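Local coordinates for uncharacterized protein (Bordetella bronchiseptica RB50, PDB 3BE3) that is of unknown function but belongs to the DUF1653 family of small, SH3-like beta proteins and pairs with a second copy of itself, at residues 18-26 with 36-44. Numbering follows the deposited sequence.
Sequences GDHYLALGL and VVVYTRLYA
Tyr21, Leu22 and Ala23 pair antiparallel with Arg41, Thr40 and Tyr39, forming a beta hairpin in the antiparallel sheet of this DUF1653 protein, a family grouped with the SH3-like folds. Leu22 and Thr40 are a hydrogen-bonded pair, N to O at 2.8 Å in both directions. Farther along, a beta bulge at Leu24 and Gly25 shifts the register by one: Val38 O takes the Leu24 N-H, while Val38 N gives a nearly straight bond to Gly25 O, 3.1 Å away. Just past Arg41, where the second strand ends, Leu42 N still bonds to His20 O, and a water joins His20 N to Leu42 O.

Tyr21 and Tyr39 project from the same face, and Tyr43, from the loop after the strand, completes an aromatic cluster with them. Tyr39 and Tyr43 both turn ring edges toward Tyr21 in offset edge-to-face pairs, the second with planes at 89°. Tyr39 CD1 lies 3.5 Å from Tyr21 CD2, and Trp58 adds another edge-to-face partner to Tyr39. On the other face, Val38 packs against Val38 of the second subunit.

With CG wedged between its backbone N and carbonyl carbon (chi1 61°), Tyr43 brings its ring against Asp19, whose carboxylate stacks over one face, the planes 16° apart. Arg41 CD flanks the opposite face, toward the rim, while Arg41 NH1 bonds to Tyr43 O. At the ring's far end, the hydroxyls Tyr43 OH and Tyr21 OH share a 2.8 Å hydrogen bond.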
ATOM      1  N   GLY B  18      21.391   3.424   0.014  1.00 21.69           N
ATOM      2  CA  GLY B  18      21.893   2.601  -1.074  1.00 19.86           C
ATOM      3  C   GLY B  18      20.964   1.622  -1.783  1.00 20.33           C
ATOM      4  O   GLY B  18      21.174   1.326  -2.959  1.00 19.95           O
ATOM      5  N   ASP B  19      19.950   1.111  -1.088  1.00 18.82           N
ATOM      6  CA  ASP B  19      19.032   0.155  -1.707  1.00 20.06           C
ATOM      7  C   ASP B  19      17.954   0.802  -2.568  1.00 18.17           C
ATOM      8  O   ASP B  19      17.578   1.957  -2.347  1.00 16.72           O
ATOM      9  CB  ASP B  19      18.368  -0.724  -0.636  1.00 20.57           C
ATOM     10  CG  ASP B  19      19.363  -1.616   0.093  1.00 24.68           C
ATOM     11  OD1 ASP B  19      20.196  -2.264  -0.580  1.00 26.11           O
ATOM     12  OD2 ASP B  19      19.302  -1.680   1.338  1.00 27.65           O
ATOM     13  N   HIS B  20      17.453   0.043  -3.541  1.00 16.74           N
ATOM     14  CA  HIS B  20      16.414   0.518  -4.460  1.00 16.30           C
ATOM     15  C   HIS B  20      15.038  -0.064  -4.149  1.00 15.22           C
ATOM     16  O   HIS B  20      14.918  -1.185  -3.645  1.00 13.52           O
ATOM     17  CB  HIS B  20      16.806   0.194  -5.908  1.00 15.63           C
ATOM     18  CG  HIS B  20      18.020   0.935  -6.374  1.00 18.07           C
ATOM     19  ND1 HIS B  20      17.946   2.134  -7.052  1.00 19.10           N
ATOM     20  CD2 HIS B  20      19.340   0.691  -6.183  1.00 14.60           C
ATOM     21  CE1 HIS B  20      19.167   2.598  -7.258  1.00 17.44           C
ATOM     22  NE2 HIS B  20      20.029   1.740  -6.739  1.00 19.70           N
ATOM     23  N   TYR B  21      14.003   0.715  -4.454  1.00 14.76           N
ATOM     24  CA  TYR B  21      12.626   0.306  -4.206  1.00 14.30           C
ATOM     25  C   TYR B  21      11.733   0.709  -5.377  1.00 13.70           C
ATOM     26  O   TYR B  21      12.056   1.640  -6.126  1.00 13.92           O
ATOM     27  CB  TYR B  21      12.088   0.971  -2.922  1.00 13.68           C
ATOM     28  CG  TYR B  21      12.821   0.608  -1.646  1.00 16.27           C
ATOM     29  CD1 TYR B  21      13.981   1.272  -1.261  1.00 15.79           C
ATOM     30  CD2 TYR B  21      12.353  -0.403  -0.814  1.00 16.09           C
ATOM     31  CE1 TYR B  21      14.657   0.933  -0.077  1.00 16.85           C
ATOM     32  CE2 TYR B  21      13.023  -0.749   0.370  1.00 16.71           C
ATOM     33  CZ  TYR B  21      14.170  -0.079   0.734  1.00 18.20           C
ATOM     34  OH  TYR B  21      14.809  -0.412   1.910  1.00 20.06           O
ATOM     35  N   LEU B  22      10.618  -0.001  -5.536  1.00 12.72           N
ATOM     36  CA  LEU B  22       9.661   0.302  -6.595  1.00 12.05           C
ATOM     37  C   LEU B  22       8.410   0.885  -5.960  1.00 13.10           C
ATOM     38  O   LEU B  22       7.669   0.171  -5.284  1.00 11.38           O
ATOM     39  CB  LEU B  22       9.281  -0.963  -7.381  1.00 10.37           C
ATOM     40  CG  LEU B  22       8.120  -0.821  -8.390  1.00 11.92           C
ATOM     41  CD1 LEU B  22       8.461   0.174  -9.480  1.00  9.91           C
ATOM     42  CD2 LEU B  22       7.798  -2.191  -8.993  1.00  9.60           C
ATOM     43  N   ALA B  23       8.183   2.180  -6.164  1.00 11.84           N
ATOM     44  CA  ALA B  23       6.990   2.821  -5.634  1.00 11.92           C
ATOM     45  C   ALA B  23       5.899   2.576  -6.674  1.00 12.67           C
ATOM     46  O   ALA B  23       6.030   2.990  -7.827  1.00 11.85           O
ATOM     47  CB  ALA B  23       7.227   4.330  -5.436  1.00 10.46           C
ATOM     48  N   LEU B  24       4.836   1.885  -6.265  1.00 12.39           N
ATOM     49  CA  LEU B  24       3.725   1.559  -7.157  1.00 12.35           C
ATOM     50  C   LEU B  24       2.717   2.694  -7.296  1.00 13.01           C
ATOM     51  O   LEU B  24       2.006   2.791  -8.297  1.00 11.87           O
ATOM     52  CB  LEU B  24       3.000   0.306  -6.651  1.00 12.46           C
ATOM     53  CG  LEU B  24       3.756  -1.026  -6.721  1.00 14.48           C
ATOM     54  CD1 LEU B  24       2.947  -2.096  -6.002  1.00 15.22           C
ATOM     55  CD2 LEU B  24       4.020  -1.404  -8.176  1.00 13.49           C
ATOM     56  N   GLY B  25       2.644   3.543  -6.279  1.00 12.80           N
ATOM     57  CA  GLY B  25       1.720   4.664  -6.326  1.00 13.83           C
ATOM     58  C   GLY B  25       1.348   5.162  -4.942  1.00 14.19           C
ATOM     59  O   GLY B  25       1.881   4.690  -3.934  1.00 15.64           O
ATOM     60  N   LEU B  26       0.434   6.125  -4.888  1.00 13.59           N
ATOM     61  CA  LEU B  26      -0.022   6.682  -3.621  1.00 13.49           C
ATOM     62  C   LEU B  26      -1.272   5.929  -3.174  1.00 13.68           C
ATOM     63  O   LEU B  26      -2.017   5.390  -3.993  1.00 13.78           O
ATOM     64  CB  LEU B  26      -0.362   8.168  -3.772  1.00 14.08           C
ATOM     65  CG  LEU B  26       0.769   9.133  -4.121  1.00 15.46           C
ATOM     66  CD1 LEU B  26       0.200  10.532  -4.295  1.00 15.23           C
ATOM     67  CD2 LEU B  26       1.824   9.109  -3.006  1.00 17.51           C
ATOM     68  N   VAL B  36      -0.151   7.672   1.917  1.00 12.17           N
ATOM     69  CA  VAL B  36       1.064   6.862   2.021  1.00 11.59           C
ATOM     70  C   VAL B  36       1.613   6.390   0.668  1.00 10.96           C
ATOM     71  O   VAL B  36       0.887   6.335  -0.325  1.00  9.79           O
ATOM     72  CB  VAL B  36       0.801   5.598   2.883  1.00 12.87           C
ATOM     73  CG1 VAL B  36       0.277   5.987   4.253  1.00 12.28           C
ATOM     74  CG2 VAL B  36      -0.208   4.691   2.173  1.00 12.06           C
ATOM     75  N   VAL B  37       2.900   6.045   0.642  1.00  9.75           N
ATOM     76  CA  VAL B  37       3.537   5.527  -0.569  1.00 10.35           C
ATOM     77  C   VAL B  37       3.563   4.004  -0.428  1.00 10.95           C
ATOM     78  O   VAL B  37       3.925   3.478   0.628  1.00 11.54           O
ATOM     79  CB  VAL B  37       5.011   6.030  -0.729  1.00 10.02           C
ATOM     80  CG1 VAL B  37       5.686   5.356  -1.936  1.00  7.75           C
ATOM     81  CG2 VAL B  37       5.034   7.548  -0.880  1.00 10.08           C
ATOM     82  N   VAL B  38       3.149   3.307  -1.484  1.00 12.45           N
ATOM     83  CA  VAL B  38       3.146   1.844  -1.519  1.00 11.45           C
ATOM     84  C   VAL B  38       4.378   1.478  -2.339  1.00 11.01           C
ATOM     85  O   VAL B  38       4.496   1.895  -3.491  1.00 10.54           O
ATOM     86  CB  VAL B  38       1.880   1.296  -2.227  1.00 12.47           C
ATOM     87  CG1 VAL B  38       1.947  -0.228  -2.325  1.00 11.07           C
ATOM     88  CG2 VAL B  38       0.642   1.719  -1.452  1.00 11.29           C
ATOM     89  N   TYR B  39       5.296   0.716  -1.752  1.00 10.64           N
ATOM     90  CA  TYR B  39       6.525   0.352  -2.454  1.00 12.39           C
ATOM     91  C   TYR B  39       7.051  -1.053  -2.142  1.00 13.34           C
ATOM     92  O   TYR B  39       6.757  -1.623  -1.090  1.00 12.50           O
ATOM     93  CB  TYR B  39       7.606   1.398  -2.148  1.00 13.45           C
ATOM     94  CG  TYR B  39       8.026   1.524  -0.688  1.00 15.36           C
ATOM     95  CD1 TYR B  39       9.264   1.054  -0.252  1.00 14.40           C
ATOM     96  CD2 TYR B  39       7.210   2.149   0.249  1.00 15.40           C
ATOM     97  CE1 TYR B  39       9.677   1.206   1.080  1.00 16.05           C
ATOM     98  CE2 TYR B  39       7.618   2.305   1.582  1.00 15.78           C
ATOM     99  CZ  TYR B  39       8.851   1.836   1.992  1.00 15.93           C
ATOM    100  OH  TYR B  39       9.257   2.028   3.300  1.00 20.69           O
ATOM    101  N   THR B  40       7.847  -1.597  -3.057  1.00 13.90           N
ATOM    102  CA  THR B  40       8.406  -2.933  -2.895  1.00 14.51           C
ATOM    103  C   THR B  40       9.920  -2.823  -2.900  1.00 16.25           C
ATOM    104  O   THR B  40      10.475  -1.996  -3.616  1.00 14.70           O
ATOM    105  CB  THR B  40       7.984  -3.841  -4.071  1.00 15.20           C
ATOM    106  OG1 THR B  40       6.565  -3.767  -4.246  1.00 20.54           O
ATOM    107  CG2 THR B  40       8.395  -5.292  -3.811  1.00 15.25           C
ATOM    108  N   ARG B  41      10.596  -3.647  -2.106  1.00 16.94           N
ATOM    109  CA  ARG B  41      12.053  -3.592  -2.108  1.00 16.67           C
ATOM    110  C   ARG B  41      12.571  -4.374  -3.304  1.00 15.66           C
ATOM    111  O   ARG B  41      11.974  -5.375  -3.720  1.00 13.05           O
ATOM    112  CB  ARG B  41      12.640  -4.151  -0.807  1.00 19.58           C
ATOM    113  CG  ARG B  41      12.171  -5.526  -0.431  1.00 19.99           C
ATOM    114  CD  ARG B  41      12.782  -5.973   0.896  1.00 23.26           C
ATOM    115  NE  ARG B  41      12.029  -7.093   1.446  1.00 19.88           N
ATOM    116  CZ  ARG B  41      12.023  -8.316   0.934  1.00 20.86           C
ATOM    117  NH1 ARG B  41      12.749  -8.603  -0.139  1.00 21.47           N
ATOM    118  NH2 ARG B  41      11.243  -9.243   1.467  1.00 20.41           N
ATOM    119  N   LEU B  42      13.685  -3.904  -3.854  1.00 13.95           N
ATOM    120  CA  LEU B  42      14.287  -4.539  -5.013  1.00 13.26           C
ATOM    121  C   LEU B  42      15.662  -5.107  -4.666  1.00 13.89           C
ATOM    122  O   LEU B  42      16.655  -4.853  -5.352  1.00 13.28           O
ATOM    123  CB  LEU B  42      14.378  -3.525  -6.159  1.00 12.74           C
ATOM    124  CG  LEU B  42      13.030  -2.862  -6.498  1.00 12.35           C
ATOM    125  CD1 LEU B  42      13.238  -1.781  -7.551  1.00 11.50           C
ATOM    126  CD2 LEU B  42      12.023  -3.911  -6.983  1.00 10.52           C
ATOM    127  N   TYR B  43      15.700  -5.880  -3.585  1.00 14.71           N
ATOM    128  CA  TYR B  43      16.914  -6.546  -3.117  1.00 15.46           C
ATOM    129  C   TYR B  43      16.486  -7.674  -2.181  1.00 15.50           C
ATOM    130  O   TYR B  43      15.375  -7.647  -1.628  1.00 16.18           O
ATOM    131  CB  TYR B  43      17.838  -5.559  -2.385  1.00 15.00           C
ATOM    132  CG  TYR B  43      17.243  -4.918  -1.150  1.00 19.46           C
ATOM    133  CD1 TYR B  43      17.438  -5.463   0.114  1.00 18.94           C
ATOM    134  CD2 TYR B  43      16.469  -3.771  -1.249  1.00 18.95           C
ATOM    135  CE1 TYR B  43      16.872  -4.871   1.254  1.00 21.69           C
ATOM    136  CE2 TYR B  43      15.904  -3.178  -0.122  1.00 20.99           C
ATOM    137  CZ  TYR B  43      16.106  -3.730   1.129  1.00 21.22           C
ATOM    138  OH  TYR B  43      15.542  -3.141   2.239  1.00 23.95           O
ATOM    139  N   ALA B  44      17.369  -8.655  -2.002  1.00 15.72           N
ATOM    140  CA  ALA B  44      17.093  -9.811  -1.160  1.00 16.04           C
ATOM    141  C   ALA B  44      17.109  -9.497   0.332  1.00 16.14           C
ATOM    142  O   ALA B  44      18.055  -8.905   0.849  1.00 13.56           O
ATOM    143  CB  ALA B  44      18.093 -10.928  -1.468  1.00 17.48           C
TER
HETATM  144  O   HOH W   1      18.388  -2.438  -4.561  1.00 23.04           O